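Local atomic coordinates of terminal oxygenase component of carbazole (Janthinobacterium sp., PDB entry 7BUG), a protein that catalyses, as the terminal oxygenase of a multicomponent carbazole 1,9a-dioxygenase, the angular dioxygenation of carbazole, using a Rieske [2Fe-2S] cluster and a mononuclear iron. Residues K85-T96 with W99-T109. Numbering follows the deposited sequence.
Sequences KSTITCWYHAWT and WEDGVLCDILT. With MG (magnesium ion), chain F; FES (Fe2/s2 (inorganic) cluster), chain D.
Thr96 and Asp106 form the hydrogen-bonded antiparallel pair of a β hairpin in the Rieske domain, which continues directly from the loop carrying Cys90 and His93. Thr96 N donates to Asp106 O at 2.9 Å, while Cys105 N donates to Thr96 O; Cys105 and Asp106 thus both face Thr96, a classic β bulge. Nearer the cluster, Leu108 N donates to Ala94 O, and the Thr109 hydroxyl OG1 donates to His93 O (2.7 Å), tying down the backbone of a cluster ligand.

Apolar packing centres on the Trp95 indole, though Ala94 CB and Leu108 CB make the tightest contact (3.4 Å). Ile107 CD1 sits over the indole's five-membered ring, 3.9 Å from the centroid and 9° off the normal, a CH-π contact; Ile107 CG2, anti to the backbone N, is thereby set at Trp95 CD1 (3.5 Å). Leu104 CD2 meets the benzo side at CE3 (3.6 Å), and Trp95 CD1 lies 3.3 Å from cluster sulfide S1. An alanine in place of Trp95 would probably leave Ile107 and Leu104 without their shared partner and open a gap beside S1. At the far end, Ile88 CG2 lies over one face of Trp99, whose backbone N bonds to Ser86 O.

Cys90 SG binds FE1 and His93 ND1 binds FE2 (2.1 Å), with Cys69 and His71 completing the Rieske ligands. His93 NE2 bonds to Asp180 of the second subunit, joining a cluster ligand to that subunit, consistent with the electron route expected in Rieske oxygenases.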
loop_
_atom_site.group_PDB
_atom_site.type_symbol
_atom_site.label_atom_id
_atom_site.label_comp_id
_atom_site.label_asym_id
_atom_site.label_seq_id
_atom_site.Cartn_x
_atom_site.Cartn_y
_atom_site.Cartn_z
ATOM N N LYS A 85 -10.051 16.279 36.513
ATOM C CA LYS A 85 -10.114 14.821 36.773
ATOM C C LYS A 85 -11.194 14.193 35.895
ATOM O O LYS A 85 -10.991 13.092 35.370
ATOM C CB LYS A 85 -10.524 14.606 38.244
ATOM C CG LYS A 85 -9.868 13.442 38.943
ATOM C CD LYS A 85 -10.142 13.360 40.451
ATOM C CE LYS A 85 -11.621 13.359 40.811
ATOM N NZ LYS A 85 -11.889 13.143 42.273
ATOM N N SER A 86 -12.336 14.849 35.770
ATOM C CA SER A 86 -13.547 14.260 35.176
ATOM C C SER A 86 -13.632 14.451 33.663
ATOM O O SER A 86 -14.609 13.977 33.111
ATOM C CB SER A 86 -14.774 14.771 35.819
ATOM O OG SER A 86 -14.887 16.155 35.644
ATOM N N THR A 87 -12.695 15.178 33.064
ATOM C CA THR A 87 -12.884 15.563 31.648
ATOM C C THR A 87 -11.635 15.315 30.804
ATOM O O THR A 87 -10.517 15.147 31.310
ATOM C CB THR A 87 -13.327 17.022 31.458
ATOM O OG1 THR A 87 -12.296 17.877 31.936
ATOM C CG2 THR A 87 -14.645 17.319 32.152
ATOM N N ILE A 88 -11.826 15.376 29.500
ATOM C CA ILE A 88 -10.692 15.499 28.545
ATOM C C ILE A 88 -11.047 16.623 27.582
ATOM O O ILE A 88 -12.243 16.719 27.195
ATOM C CB ILE A 88 -10.362 14.163 27.817
ATOM C CG1 ILE A 88 -9.160 14.308 26.872
ATOM C CG2 ILE A 88 -11.585 13.592 27.148
ATOM C CD1 ILE A 88 -8.573 12.975 26.379
ATOM N N THR A 89 -10.051 17.416 27.187
ATOM C CA THR A 89 -10.218 18.573 26.299
ATOM C C THR A 89 -9.506 18.219 24.988
ATOM O O THR A 89 -8.274 17.951 25.035
ATOM C CB THR A 89 -9.619 19.831 26.962
ATOM O OG1 THR A 89 -10.413 20.092 28.121
ATOM C CG2 THR A 89 -9.577 21.017 26.037
ATOM N N CYS A 90 -10.214 18.257 23.884
ATOM C CA CYS A 90 -9.548 18.066 22.569
ATOM C C CYS A 90 -8.476 19.139 22.431
ATOM O O CYS A 90 -8.711 20.334 22.743
ATOM C CB CYS A 90 -10.565 18.131 21.452
ATOM S SG CYS A 90 -9.784 17.866 19.846
ATOM N N TRP A 91 -7.328 18.763 21.914
ATOM C CA TRP A 91 -6.173 19.663 21.727
ATOM C C TRP A 91 -6.406 20.699 20.623
ATOM O O TRP A 91 -5.615 21.652 20.552
ATOM C CB TRP A 91 -4.938 18.826 21.430
ATOM C CG TRP A 91 -5.146 17.897 20.290
ATOM C CD1 TRP A 91 -5.544 16.583 20.363
ATOM C CD2 TRP A 91 -5.036 18.211 18.887
ATOM N NE1 TRP A 91 -5.654 16.056 19.106
ATOM C CE2 TRP A 91 -5.392 17.031 18.182
ATOM C CE3 TRP A 91 -4.694 19.342 18.164
ATOM C CZ2 TRP A 91 -5.371 16.963 16.785
ATOM C CZ3 TRP A 91 -4.721 19.296 16.783
ATOM C CH2 TRP A 91 -5.068 18.120 16.104
ATOM N N TYR A 92 -7.412 20.512 19.768
ATOM C CA TYR A 92 -7.502 21.334 18.551
ATOM C C TYR A 92 -8.297 22.612 18.860
ATOM O O TYR A 92 -7.757 23.697 18.675
ATOM C CB TYR A 92 -8.061 20.494 17.418
ATOM C CG TYR A 92 -7.736 20.952 16.004
ATOM C CD1 TYR A 92 -7.064 22.128 15.724
ATOM C CD2 TYR A 92 -8.210 20.209 14.925
ATOM C CE1 TYR A 92 -6.792 22.528 14.421
ATOM C CE2 TYR A 92 -7.994 20.616 13.615
ATOM C CZ TYR A 92 -7.287 21.781 13.357
ATOM O OH TYR A 92 -6.987 22.213 12.081
ATOM N N HIS A 93 -9.577 22.465 19.216
ATOM C CA HIS A 93 -10.433 23.641 19.509
ATOM C C HIS A 93 -11.015 23.513 20.906
ATOM O O HIS A 93 -11.953 24.200 21.199
ATOM C CB HIS A 93 -11.523 23.885 18.467
ATOM C CG HIS A 93 -11.057 23.699 17.070
ATOM N ND1 HIS A 93 -10.990 22.453 16.462
ATOM C CD2 HIS A 93 -10.694 24.611 16.141
ATOM C CE1 HIS A 93 -10.523 22.623 15.230
ATOM N NE2 HIS A 93 -10.346 23.941 14.999
ATOM N N ALA A 94 -10.484 22.620 21.708
ATOM C CA ALA A 94 -10.807 22.546 23.151
ATOM C C ALA A 94 -12.269 22.193 23.427
ATOM O O ALA A 94 -12.763 22.500 24.562
ATOM C CB ALA A 94 -10.422 23.822 23.868
ATOM N N TRP A 95 -12.930 21.448 22.544
ATOM C CA TRP A 95 -14.172 20.754 22.937
ATOM C C TRP A 95 -13.850 19.810 24.081
ATOM O O TRP A 95 -12.926 18.998 24.037
ATOM C CB TRP A 95 -14.827 20.009 21.777
ATOM C CG TRP A 95 -15.379 20.875 20.706
ATOM C CD1 TRP A 95 -14.934 22.084 20.257
ATOM C CD2 TRP A 95 -16.504 20.526 19.898
ATOM N NE1 TRP A 95 -15.734 22.529 19.235
ATOM C CE2 TRP A 95 -16.685 21.583 18.983
ATOM C CE3 TRP A 95 -17.329 19.400 19.838
ATOM C CZ2 TRP A 95 -17.682 21.534 18.007
ATOM C CZ3 TRP A 95 -18.348 19.388 18.896
ATOM C CH2 TRP A 95 -18.508 20.447 18.006
ATOM N N THR A 96 -14.595 19.912 25.188
ATOM C CA THR A 96 -14.307 19.200 26.434
ATOM C C THR A 96 -15.445 18.233 26.761
ATOM O O THR A 96 -16.632 18.660 26.804
ATOM C CB THR A 96 -14.111 20.222 27.552
ATOM O OG1 THR A 96 -12.981 21.023 27.178
ATOM C CG2 THR A 96 -13.856 19.553 28.885
ATOM N N TRP A 99 -15.686 12.068 30.880
ATOM C CA TRP A 99 -15.422 10.626 30.770
ATOM C C TRP A 99 -16.684 9.843 31.120
ATOM O O TRP A 99 -16.881 8.772 30.562
ATOM C CB TRP A 99 -14.251 10.237 31.660
ATOM C CG TRP A 99 -12.928 10.726 31.183
ATOM C CD1 TRP A 99 -12.229 11.840 31.573
ATOM C CD2 TRP A 99 -12.119 10.068 30.175
ATOM N NE1 TRP A 99 -11.045 11.909 30.895
ATOM C CE2 TRP A 99 -10.939 10.818 30.056
ATOM C CE3 TRP A 99 -12.252 8.902 29.421
ATOM C CZ2 TRP A 99 -9.932 10.504 29.137
ATOM C CZ3 TRP A 99 -11.231 8.562 28.545
ATOM C CH2 TRP A 99 -10.058 9.306 28.465
ATOM N N GLU A 100 -17.464 10.274 32.121
ATOM C CA GLU A 100 -18.511 9.378 32.675
ATOM C C GLU A 100 -19.647 9.177 31.674
ATOM O O GLU A 100 -20.217 8.064 31.660
ATOM C CB GLU A 100 -19.053 9.980 33.984
ATOM C CG GLU A 100 -19.943 9.013 34.719
ATOM C CD GLU A 100 -21.375 9.064 34.250
ATOM O OE1 GLU A 100 -21.824 10.186 33.857
ATOM O OE2 GLU A 100 -22.042 8.001 34.306
ATOM N N ASP A 101 -20.003 10.157 30.838
ATOM C CA ASP A 101 -21.159 10.011 29.941
ATOM C C ASP A 101 -20.899 10.547 28.527
ATOM O O ASP A 101 -21.833 10.516 27.686
ATOM C CB ASP A 101 -22.395 10.701 30.509
ATOM C CG ASP A 101 -22.205 12.151 30.864
ATOM O OD1 ASP A 101 -21.234 12.791 30.411
ATOM O OD2 ASP A 101 -23.103 12.676 31.583
ATOM N N GLY A 102 -19.697 11.031 28.274
ATOM C CA GLY A 102 -19.276 11.581 26.967
ATOM C C GLY A 102 -19.875 12.923 26.610
ATOM O O GLY A 102 -19.674 13.424 25.506
ATOM N N VAL A 103 -20.602 13.555 27.517
ATOM C CA VAL A 103 -21.299 14.812 27.179
ATOM C C VAL A 103 -20.283 15.915 26.956
ATOM O O VAL A 103 -19.247 16.023 27.708
ATOM C CB VAL A 103 -22.305 15.184 28.288
ATOM C CG1 VAL A 103 -22.831 16.598 28.108
ATOM C CG2 VAL A 103 -23.440 14.167 28.338
ATOM N N LEU A 104 -20.525 16.639 25.888
ATOM C CA LEU A 104 -19.789 17.882 25.581
ATOM C C LEU A 104 -20.199 18.917 26.630
ATOM O O LEU A 104 -21.289 19.509 26.476
ATOM C CB LEU A 104 -20.126 18.335 24.172
ATOM C CG LEU A 104 -19.416 19.574 23.677
ATOM C CD1 LEU A 104 -17.896 19.464 23.664
ATOM C CD2 LEU A 104 -19.947 19.960 22.312
ATOM N N CYS A 105 -19.340 19.158 27.608
ATOM C CA CYS A 105 -19.741 19.965 28.790
ATOM C C CYS A 105 -19.199 21.386 28.705
ATOM O O CYS A 105 -19.715 22.255 29.447
ATOM C CB CYS A 105 -19.339 19.264 30.072
ATOM S SG CYS A 105 -17.558 19.144 30.341
ATOM N N ASP A 106 -18.197 21.649 27.875
ATOM C CA ASP A 106 -17.511 22.962 27.822
ATOM C C ASP A 106 -16.811 23.021 26.460
ATOM O O ASP A 106 -16.441 21.971 25.921
ATOM C CB ASP A 106 -16.525 23.149 28.968
ATOM C CG ASP A 106 -17.183 23.528 30.284
ATOM O OD1 ASP A 106 -17.681 24.690 30.367
ATOM O OD2 ASP A 106 -17.182 22.663 31.228
ATOM N N ILE A 107 -16.610 24.223 25.967
ATOM C CA ILE A 107 -15.674 24.437 24.828
ATOM C C ILE A 107 -14.794 25.637 25.141
ATOM O O ILE A 107 -15.338 26.766 25.200
ATOM C CB ILE A 107 -16.392 24.625 23.484
ATOM C CG1 ILE A 107 -17.347 23.483 23.151
ATOM C CG2 ILE A 107 -15.348 24.836 22.367
ATOM C CD1 ILE A 107 -18.192 23.705 21.945
ATOM N N LEU A 108 -13.502 25.441 25.380
ATOM C CA LEU A 108 -12.664 26.549 25.901
ATOM C C LEU A 108 -12.588 27.691 24.898
ATOM O O LEU A 108 -12.509 28.850 25.317
ATOM C CB LEU A 108 -11.264 26.097 26.320
ATOM C CG LEU A 108 -11.179 24.930 27.309
ATOM C CD1 LEU A 108 -9.763 24.793 27.837
ATOM C CD2 LEU A 108 -12.164 25.008 28.445
ATOM N N THR A 109 -12.596 27.395 23.592
ATOM C CA THR A 109 -12.486 28.420 22.539
ATOM C C THR A 109 -13.783 29.182 22.312
ATOM O O THR A 109 -13.725 30.182 21.588
ATOM C CB THR A 109 -12.040 27.751 21.234
ATOM O OG1 THR A 109 -12.974 26.717 20.859
ATOM C CG2 THR A 109 -10.624 27.243 21.371
HETATM MG MG MG F . -20.181 6.006 31.287
HETATM FE FE1 FES D . -11.575 18.536 18.548
HETATM FE FE2 FES D . -12.022 20.743 17.049
HETATM S S1 FES D . -12.209 20.529 19.271
HETATM S S2 FES D . -11.332 18.736 16.324
HETATM O O HOH W 1 -9.525 13.283 33.170
HETATM O O HOH W 2 -16.824 12.402 33.952
HETATM O O HOH W 3 -18.336 6.438 30.216
HETATM O O HOH W 4 -21.967 5.991 32.461
HETATM O O HOH W 5 -19.038 5.532 32.932
HETATM O O HOH W 6 -20.104 4.047 30.634
HETATM O O HOH W 7 -21.353 6.511 29.591
#